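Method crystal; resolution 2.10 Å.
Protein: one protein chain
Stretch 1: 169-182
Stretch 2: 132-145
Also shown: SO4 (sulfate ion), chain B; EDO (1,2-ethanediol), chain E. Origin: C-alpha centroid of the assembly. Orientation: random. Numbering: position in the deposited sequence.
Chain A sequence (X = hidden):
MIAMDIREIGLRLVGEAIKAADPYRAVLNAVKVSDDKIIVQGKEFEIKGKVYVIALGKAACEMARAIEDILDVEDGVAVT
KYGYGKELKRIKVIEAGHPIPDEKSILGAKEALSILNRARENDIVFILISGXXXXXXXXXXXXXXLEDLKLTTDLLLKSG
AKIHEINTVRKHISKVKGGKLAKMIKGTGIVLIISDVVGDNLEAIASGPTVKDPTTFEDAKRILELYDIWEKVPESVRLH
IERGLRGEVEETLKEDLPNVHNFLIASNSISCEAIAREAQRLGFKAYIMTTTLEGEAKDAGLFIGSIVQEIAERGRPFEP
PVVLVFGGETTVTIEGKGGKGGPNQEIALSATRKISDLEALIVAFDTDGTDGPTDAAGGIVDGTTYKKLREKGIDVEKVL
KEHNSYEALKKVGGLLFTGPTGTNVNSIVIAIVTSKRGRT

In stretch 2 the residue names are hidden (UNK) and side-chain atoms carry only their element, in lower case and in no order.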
ATOM      1  N   VAL A 169     -20.097   7.618  -3.936  1.00 41.65           N
ATOM      2  CA  VAL A 169     -20.715   7.970  -5.199  1.00 40.77           C
ATOM      3  C   VAL A 169     -20.106   7.143  -6.325  1.00 40.16           C
ATOM      4  O   VAL A 169     -20.835   6.548  -7.111  1.00 38.37           O
ATOM      5  CB  VAL A 169     -20.546   9.475  -5.513  1.00 40.80           C
ATOM      6  CG1 VAL A 169     -21.127   9.792  -6.882  1.00 40.36           C
ATOM      7  CG2 VAL A 169     -21.248  10.310  -4.451  1.00 41.39           C
ATOM      8  N   ARG A 170     -18.775   7.083  -6.389  1.00 39.72           N
ATOM      9  CA  ARG A 170     -18.102   6.325  -7.443  1.00 39.60           C
ATOM     10  C   ARG A 170     -18.446   4.836  -7.412  1.00 39.19           C
ATOM     11  O   ARG A 170     -18.630   4.212  -8.464  1.00 37.65           O
ATOM     12  CB  ARG A 170     -16.578   6.508  -7.367  1.00 43.27           C
ATOM     13  CG  ARG A 170     -16.099   7.933  -7.671  1.00 48.11           C
ATOM     14  CD  ARG A 170     -14.569   8.037  -7.801  1.00 50.43           C
ATOM     15  NE  ARG A 170     -13.869   7.542  -6.615  1.00 53.23           N
ATOM     16  CZ  ARG A 170     -13.481   6.281  -6.441  1.00 53.84           C
ATOM     17  NH1 ARG A 170     -13.714   5.371  -7.380  1.00 53.12           N
ATOM     18  NH2 ARG A 170     -12.875   5.922  -5.318  1.00 53.49           N
ATOM     19  N   LYS A 171     -18.536   4.265  -6.215  1.00 36.88           N
ATOM     20  CA  LYS A 171     -18.876   2.851  -6.093  1.00 36.82           C
ATOM     21  C   LYS A 171     -20.275   2.561  -6.640  1.00 36.68           C
ATOM     22  O   LYS A 171     -20.541   1.456  -7.120  1.00 35.52           O
ATOM     23  CB  LYS A 171     -18.792   2.394  -4.632  1.00 36.72           C
ATOM     24  CG  LYS A 171     -17.364   2.278  -4.100  1.00 38.58           C
ATOM     25  CD  LYS A 171     -17.326   1.765  -2.663  1.00 38.30           C
ATOM     26  CE  LYS A 171     -15.882   1.600  -2.198  1.00 42.42           C
ATOM     27  NZ  LYS A 171     -15.776   0.883  -0.900  1.00 42.57           N
ATOM     28  N   HIS A 172     -21.163   3.551  -6.579  1.00 35.25           N
ATOM     29  CA  HIS A 172     -22.528   3.359  -7.063  1.00 35.60           C
ATOM     30  C   HIS A 172     -22.783   3.690  -8.533  1.00 36.05           C
ATOM     31  O   HIS A 172     -23.933   3.751  -8.962  1.00 36.93           O
ATOM     32  CB  HIS A 172     -23.520   4.117  -6.175  1.00 33.90           C
ATOM     33  CG  HIS A 172     -23.732   3.473  -4.839  1.00 35.21           C
ATOM     34  ND1 HIS A 172     -22.849   3.623  -3.790  1.00 33.94           N
ATOM     35  CD2 HIS A 172     -24.679   2.605  -4.408  1.00 34.99           C
ATOM     36  CE1 HIS A 172     -23.241   2.875  -2.775  1.00 33.30           C
ATOM     37  NE2 HIS A 172     -24.348   2.246  -3.124  1.00 34.70           N
ATOM     38  N   ILE A 173     -21.719   3.909  -9.303  1.00 36.23           N
ATOM     39  CA  ILE A 173     -21.859   4.176 -10.735  1.00 36.62           C
ATOM     40  C   ILE A 173     -20.811   3.375 -11.489  1.00 36.83           C
ATOM     41  O   ILE A 173     -20.458   3.692 -12.626  1.00 36.82           O
ATOM     42  CB  ILE A 173     -21.707   5.671 -11.088  1.00 37.56           C
ATOM     43  CG1 ILE A 173     -20.391   6.221 -10.542  1.00 38.35           C
ATOM     44  CG2 ILE A 173     -22.902   6.448 -10.556  1.00 38.04           C
ATOM     45  CD1 ILE A 173     -20.150   7.671 -10.912  1.00 37.40           C
ATOM     46  N   SER A 174     -20.328   2.324 -10.834  1.00 34.82           N
ATOM     47  CA  SER A 174     -19.333   1.435 -11.405  1.00 35.55           C
ATOM     48  C   SER A 174     -19.855   0.004 -11.365  1.00 35.35           C
ATOM     49  O   SER A 174     -20.451  -0.416 -10.380  1.00 36.22           O
ATOM     50  CB  SER A 174     -18.029   1.520 -10.610  1.00 33.99           C
ATOM     51  OG  SER A 174     -17.158   0.456 -10.960  1.00 32.92           O
ATOM     52  N   LYS A 175     -19.614  -0.751 -12.430  1.00 35.31           N
ATOM     53  CA  LYS A 175     -20.074  -2.129 -12.491  1.00 34.97           C
ATOM     54  C   LYS A 175     -19.129  -3.123 -11.820  1.00 33.71           C
ATOM     55  O   LYS A 175     -19.467  -4.298 -11.675  1.00 33.23           O
ATOM     56  CB  LYS A 175     -20.300  -2.534 -13.953  1.00 38.72           C
ATOM     57  CG  LYS A 175     -21.386  -1.715 -14.648  1.00 43.04           C
ATOM     58  CD  LYS A 175     -21.690  -2.228 -16.057  1.00 48.94           C
ATOM     59  CE  LYS A 175     -22.240  -3.649 -16.041  1.00 51.11           C
ATOM     60  NZ  LYS A 175     -22.542  -4.137 -17.424  1.00 55.25           N
ATOM     61  N   VAL A 176     -17.954  -2.665 -11.395  1.00 32.14           N
ATOM     62  CA  VAL A 176     -17.001  -3.575 -10.759  1.00 32.10           C
ATOM     63  C   VAL A 176     -16.564  -3.196  -9.339  1.00 31.39           C
ATOM     64  O   VAL A 176     -16.082  -4.042  -8.581  1.00 30.55           O
ATOM     65  CB  VAL A 176     -15.742  -3.748 -11.639  1.00 32.23           C
ATOM     66  CG1 VAL A 176     -16.114  -4.474 -12.925  1.00 34.74           C
ATOM     67  CG2 VAL A 176     -15.132  -2.400 -11.955  1.00 29.73           C
ATOM     68  N   LYS A 177     -16.735  -1.933  -8.978  1.00 29.47           N
ATOM     69  CA  LYS A 177     -16.346  -1.473  -7.652  1.00 29.85           C
ATOM     70  C   LYS A 177     -17.434  -1.770  -6.622  1.00 29.71           C
ATOM     71  O   LYS A 177     -18.530  -2.196  -6.977  1.00 28.86           O
ATOM     72  CB  LYS A 177     -16.054   0.029  -7.696  1.00 28.51           C
ATOM     73  CG  LYS A 177     -14.804   0.382  -8.490  1.00 28.22           C
ATOM     74  CD  LYS A 177     -14.721   1.877  -8.753  1.00 27.70           C
ATOM     75  CE  LYS A 177     -13.341   2.280  -9.260  1.00 29.86           C
ATOM     76  NZ  LYS A 177     -12.888   1.464 -10.412  1.00 28.77           N
ATOM     77  N   GLY A 178     -17.123  -1.555  -5.346  1.00 30.42           N
ATOM     78  CA  GLY A 178     -18.101  -1.802  -4.299  1.00 28.50           C
ATOM     79  C   GLY A 178     -18.511  -3.257  -4.187  1.00 28.41           C
ATOM     80  O   GLY A 178     -19.689  -3.565  -3.986  1.00 29.53           O
ATOM     81  N   GLY A 179     -17.539  -4.154  -4.321  1.00 27.28           N
ATOM     82  CA  GLY A 179     -17.806  -5.578  -4.221  1.00 28.49           C
ATOM     83  C   GLY A 179     -18.503  -6.209  -5.421  1.00 30.65           C
ATOM     84  O   GLY A 179     -18.743  -7.421  -5.441  1.00 28.18           O
ATOM     85  N   LYS A 180     -18.812  -5.406  -6.434  1.00 30.96           N
ATOM     86  CA  LYS A 180     -19.511  -5.924  -7.602  1.00 31.82           C
ATOM     87  C   LYS A 180     -18.723  -6.934  -8.424  1.00 33.47           C
ATOM     88  O   LYS A 180     -19.312  -7.831  -9.026  1.00 35.35           O
ATOM     89  CB  LYS A 180     -19.994  -4.762  -8.474  1.00 32.40           C
ATOM     90  CG  LYS A 180     -21.176  -4.016  -7.845  1.00 32.78           C
ATOM     91  CD  LYS A 180     -21.633  -2.837  -8.690  1.00 35.45           C
ATOM     92  CE  LYS A 180     -22.959  -2.290  -8.194  1.00 36.71           C
ATOM     93  NZ  LYS A 180     -24.051  -3.314  -8.313  1.00 40.45           N
ATOM     94  N   LEU A 181     -17.398  -6.810  -8.451  1.00 32.76           N
ATOM     95  CA  LEU A 181     -16.591  -7.764  -9.201  1.00 32.79           C
ATOM     96  C   LEU A 181     -16.735  -9.131  -8.528  1.00 32.34           C
ATOM     97  O   LEU A 181     -16.924 -10.148  -9.194  1.00 32.78           O
ATOM     98  CB  LEU A 181     -15.115  -7.341  -9.223  1.00 32.29           C
ATOM     99  CG  LEU A 181     -14.183  -8.154 -10.129  1.00 32.47           C
ATOM    100  CD1 LEU A 181     -14.546  -7.910 -11.595  1.00 31.45           C
ATOM    101  CD2 LEU A 181     -12.730  -7.756  -9.875  1.00 32.43           C
ATOM    102  N   ALA A 182     -16.657  -9.150  -7.202  1.00 31.40           N
ATOM    103  CA  ALA A 182     -16.787 -10.397  -6.457  1.00 31.58           C
ATOM    104  C   ALA A 182     -18.165 -11.031  -6.668  1.00 32.94           C
ATOM    105  O   ALA A 182     -18.292 -12.251  -6.658  1.00 33.09           O
ATOM    106  CB  ALA A 182     -16.553 -10.148  -4.972  1.00 32.60           C
ATOM    107  N   UNK A 132      -3.486   1.735  -7.599  1.00 33.28           N
ATOM    108  CA  UNK A 132      -3.922   2.276  -8.877  1.00 35.05           C
ATOM    109  C   UNK A 132      -5.086   1.553  -9.538  1.00 35.96           C
ATOM    110  O   UNK A 132      -5.513   1.920 -10.637  1.00 36.03           O
ATOM    111  N   UNK A 133      -5.609   0.530  -8.869  1.00 35.61           N
ATOM    112  CA  UNK A 133      -6.716  -0.228  -9.422  1.00 34.20           C
ATOM    113  C   UNK A 133      -7.996   0.531  -9.736  1.00 34.83           C
ATOM    114  O   UNK A 133      -8.772   0.093 -10.586  1.00 34.46           O
ATOM    115  N   UNK A 134      -8.235   1.658  -9.073  1.00 34.72           N
ATOM    116  CA  UNK A 134      -9.457   2.424  -9.320  1.00 35.54           C
ATOM    117  C   UNK A 134      -9.540   3.020 -10.721  1.00 36.22           C
ATOM    118  O   UNK A 134     -10.581   2.933 -11.373  1.00 36.02           O
ATOM    119  c   UNK A 134      -9.615   3.546  -8.291  1.00 33.53           C
ATOM    120  o   UNK A 134      -9.925   3.026  -7.013  1.00 36.84           O
ATOM    121  N   UNK A 135      -8.448   3.628 -11.176  1.00 36.64           N
ATOM    122  CA  UNK A 135      -8.408   4.245 -12.499  1.00 36.94           C
ATOM    123  C   UNK A 135      -8.072   3.238 -13.596  1.00 37.31           C
ATOM    124  O   UNK A 135      -8.609   3.307 -14.704  1.00 37.16           O
ATOM    125  c   UNK A 135      -7.389   5.383 -12.508  1.00 37.52           C
ATOM    126  N   UNK A 136      -7.186   2.300 -13.281  1.00 36.67           N
ATOM    127  CA  UNK A 136      -6.759   1.283 -14.235  1.00 35.44           C
ATOM    128  C   UNK A 136      -7.824   0.247 -14.559  1.00 37.13           C
ATOM    129  O   UNK A 136      -7.807  -0.356 -15.632  1.00 37.84           O
ATOM    130  c   UNK A 136      -3.236   0.444 -12.746  1.00 33.21           C
ATOM    131  c   UNK A 136      -4.229   1.316 -13.519  1.00 35.29           C
ATOM    132  c   UNK A 136      -5.534   0.546 -13.699  1.00 33.97           C
ATOM    133  c   UNK A 136      -3.673   1.713 -14.887  1.00 34.94           C
ATOM    134  N   UNK A 137      -8.745   0.037 -13.626  1.00 35.87           N
ATOM    135  CA  UNK A 137      -9.781  -0.971 -13.789  1.00 36.18           C
ATOM    136  C   UNK A 137     -11.150  -0.369 -13.503  1.00 36.75           C
ATOM    137  O   UNK A 137     -11.569  -0.284 -12.348  1.00 37.01           O
ATOM    138  c   UNK A 137      -9.497  -2.108 -12.811  1.00 35.52           C
ATOM    139  c   UNK A 137     -12.047  -4.885 -12.461  1.00 32.04           C
ATOM    140  c   UNK A 137      -9.895  -4.226 -14.086  1.00 33.83           C
ATOM    141  c   UNK A 137     -10.273  -3.354 -13.070  1.00 34.37           C
ATOM    142  c   UNK A 137     -10.581  -5.423 -14.287  1.00 32.49           C
ATOM    143  c   UNK A 137     -11.658  -5.751 -13.471  1.00 31.53           C
ATOM    144  c   UNK A 137     -11.355  -3.690 -12.264  1.00 33.56           C
ATOM    145  N   UNK A 138     -11.846   0.046 -14.556  1.00 37.93           N
ATOM    146  CA  UNK A 138     -13.155   0.653 -14.384  1.00 39.10           C
ATOM    147  C   UNK A 138     -14.109   0.431 -15.549  1.00 38.61           C
ATOM    148  O   UNK A 138     -13.706   0.373 -16.711  1.00 38.42           O
ATOM    149  c   UNK A 138     -13.001   2.157 -14.123  1.00 41.29           C
ATOM    150  c   UNK A 138     -15.257   2.288 -12.959  1.00 47.53           C
ATOM    151  o   UNK A 138     -16.389   1.921 -13.328  1.00 51.15           O
ATOM    152  o   UNK A 138     -14.868   2.166 -11.782  1.00 49.36           O
ATOM    153  c   UNK A 138     -14.321   2.911 -13.985  1.00 45.75           C
ATOM    154  N   UNK A 139     -15.386   0.300 -15.207  1.00 38.83           N
ATOM    155  CA  UNK A 139     -16.455   0.099 -16.170  1.00 39.79           C
ATOM    156  C   UNK A 139     -17.703   0.761 -15.587  1.00 39.46           C
ATOM    157  O   UNK A 139     -18.319   0.237 -14.663  1.00 39.41           O
ATOM    158  c   UNK A 139     -17.888  -3.275 -17.531  1.00 45.12           C
ATOM    159  c   UNK A 139     -17.400  -1.153 -18.775  1.00 44.60           C
ATOM    160  c   UNK A 139     -16.704  -1.397 -16.386  1.00 40.79           C
ATOM    161  c   UNK A 139     -17.769  -1.761 -17.424  1.00 44.89           C
ATOM    162  N   UNK A 140     -18.077   1.939 -16.109  1.00 39.71           N
ATOM    163  CA  UNK A 140     -19.254   2.676 -15.636  1.00 39.65           C
ATOM    164  C   UNK A 140     -20.561   1.892 -15.788  1.00 38.65           C
ATOM    165  O   UNK A 140     -20.662   1.004 -16.630  1.00 38.09           O
ATOM    166  c   UNK A 140     -19.240   3.940 -16.497  1.00 39.86           C
ATOM    167  c   UNK A 140     -17.357   2.711 -17.136  1.00 40.20           C
ATOM    168  c   UNK A 140     -17.778   4.120 -16.809  1.00 40.90           C
ATOM    169  N   UNK A 141     -21.550   2.221 -14.962  1.00 38.45           N
ATOM    170  CA  UNK A 141     -22.852   1.564 -15.019  1.00 39.40           C
ATOM    171  C   UNK A 141     -23.555   1.921 -16.331  1.00 39.62           C
ATOM    172  O   UNK A 141     -23.070   2.760 -17.093  1.00 39.46           O
ATOM    173  c   UNK A 141     -23.713  -0.235 -12.580  1.00 42.99           C
ATOM    174  c   UNK A 141     -23.710   1.986 -13.825  1.00 39.77           C
ATOM    175  o   UNK A 141     -23.116  -1.013 -11.803  1.00 44.05           O
ATOM    176  c   UNK A 141     -23.390   1.254 -12.521  1.00 40.18           C
ATOM    177  o   UNK A 141     -24.577  -0.631 -13.394  1.00 42.77           O
ATOM    178  N   UNK A 142     -24.705   1.303 -16.587  1.00 40.62           N
ATOM    179  CA  UNK A 142     -25.423   1.541 -17.838  1.00 41.49           C
ATOM    180  C   UNK A 142     -25.739   3.007 -18.147  1.00 40.54           C
ATOM    181  O   UNK A 142     -26.166   3.768 -17.279  1.00 39.55           O
ATOM    182  o   UNK A 142     -28.326   2.370 -15.087  1.00 45.75           O
ATOM    183  c   UNK A 142     -27.927   1.258 -17.152  1.00 45.00           C
ATOM    184  o   UNK A 142     -26.923   0.669 -15.078  1.00 47.58           O
ATOM    185  c   UNK A 142     -26.709   0.700 -17.887  1.00 42.88           C
ATOM    186  c   UNK A 142     -27.704   1.448 -15.667  1.00 46.56           C
ATOM    187  N   UNK A 143     -25.500   3.389 -19.397  1.00 40.79           N
ATOM    188  CA  UNK A 143     -25.763   4.747 -19.836  1.00 42.41           C
ATOM    189  C   UNK A 143     -24.716   5.761 -19.426  1.00 43.31           C
ATOM    190  O   UNK A 143     -24.709   6.887 -19.921  1.00 44.00           O
ATOM    191  N   UNK A 144     -23.821   5.370 -18.526  1.00 44.24           N
ATOM    192  CA  UNK A 144     -22.786   6.280 -18.056  1.00 43.30           C
ATOM    193  C   UNK A 144     -21.486   6.105 -18.829  1.00 44.07           C
ATOM    194  O   UNK A 144     -20.933   5.007 -18.902  1.00 44.46           O
ATOM    195  c   UNK A 144     -23.715   5.974 -14.285  1.00 41.39           C
ATOM    196  c   UNK A 144     -23.822   6.287 -15.768  1.00 42.65           C
ATOM    197  c   UNK A 144     -22.522   6.079 -16.550  1.00 42.96           C
ATOM    198  c   UNK A 144     -21.460   7.067 -16.068  1.00 41.94           C
ATOM    199  N   UNK A 145     -21.001   7.195 -19.409  1.00 45.03           N
ATOM    200  CA  UNK A 145     -19.765   7.161 -20.178  1.00 47.00           C
ATOM    201  C   UNK A 145     -18.573   7.498 -19.291  1.00 48.45           C
ATOM    202  O   UNK A 145     -18.723   8.091 -18.219  1.00 48.08           O
ATOM    203  o   UNK A 145     -19.810   9.493 -20.832  1.00 45.37           O
ATOM    204  c   UNK A 145     -19.829   8.166 -21.328  1.00 46.13           C
TER
HETATM  205  S   SO4 B 505      -6.310   3.304  -5.616  1.00 39.68           S
HETATM  206  O1  SO4 B 505      -7.384   2.805  -4.743  1.00 46.50           O
HETATM  207  O2  SO4 B 505      -6.159   4.752  -5.398  1.00 44.55           O
HETATM  208  O3  SO4 B 505      -6.638   3.046  -7.031  1.00 42.38           O
HETATM  209  O4  SO4 B 505      -5.046   2.621  -5.288  1.00 46.90           O
HETATM  210  C1  EDO E 503     -24.165  -0.567 -21.134  1.00 69.63           C
HETATM  211  O1  EDO E 503     -25.582  -0.494 -20.930  1.00 69.65           O
HETATM  212  C2  EDO E 503     -23.699   0.573 -22.041  1.00 69.48           C
HETATM  213  O2  EDO E 503     -24.006   1.841 -21.443  1.00 69.67           O
HETATM  214  O   HOH W   1     -24.598  -3.944 -11.630  1.00 45.59           O

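Position 132 has no side-chain atoms, so it is Gly132; a CB built at its phi/psi of 86/2 would jam against the preceding carbonyl O. It sits at the N-cap of the helix 133-136, and its N donates to sulfate O4 at 2.9 Å. Position 133 is equally bare and is Gly133.

Position 134 carries one carbon, then one oxygen. The carbon, CB, lies 4.1 Å from Lys177 CE; the short hydroxyl chain is Ser134. Its N donates to sulfate O3 at 2.9 Å. Position 135 has a single carbon pointing away from stretch 1: Ala135. Position 136 has four carbons forked at the second, also pointing away, and its side chain makes no contact with stretch 1. It is Leu136, since an isoleucine would fork at the first carbon.

At position 137 one carbon leads into a six-carbon ring without oxygen, which defines Phe137. Its CE2 approaches Val176 CB at 4.0 Å and Leu181 CD2 at 3.9 Å, both obliquely to the ring.

Position 138 shows three carbons, the third bearing two oxygens: Glu138, as an aspartate would be one carbon shorter. Both terminal atoms are oxygens, which makes the group a carboxylate; an amide would show one oxygen and one nitrogen. OE1 is 2.5 Å from Lys177 NZ in a salt bridge, and OE2 accepts from Ser174 OG at 2.9 Å.

Position 139 has four carbons forked at the second, hence Leu139; its CG packs 4.2 Å from Lys175 CD. At position 140 three carbons close a ring onto the backbone N, which is unique to proline. Pro140 has no amide hydrogen, but its CA lies 3.4 Å from Ile173 O in a CA-H...O contact.

Position 141 again has three carbons ending in two oxygens and is Glu141. The chain bends with chi1 and chi2 both m, bringing OE2 to 3.4 Å from Lys175 CG. OE2 and Lys180 NZ are 4.3 Å apart, beyond a salt bridge; a water links them, weakly on the lysine side. Position 142 has the same atom set, so it is Glu142, but its side chain stays out of contact with stretch 1.

Position 143 is bare: Gly143, with a positive phi of 78° in the type II turn that starts at Glu141. Position 144 has four carbons forked at the first, one arm two carbons long: Ile144, whose CD1 meets Ile173 CB at 3.8 Å. Position 145, one carbon and one oxygen, is Ser145, an N-cap out of reach of stretch 1.

The contact is centred on a single beta bridge pairing Ser174 with Pro140. Lys175 N donates to Leu139 O (2.8 Å, 175°), and Glu141 N donates to Ile173 O (3.0 Å, 152°), so the hydrogen bonds flank the proline. Beside this bridge, Lys177 NZ also donates to Ser134 O at 2.9 Å, tying the helix to the same lysine that pairs with Glu138. Apolar packing by Phe137 and Ile144 completes the 686 Å² buried between the stretches.

Stretch 2 (132-145) GGSALFELPEEGIS
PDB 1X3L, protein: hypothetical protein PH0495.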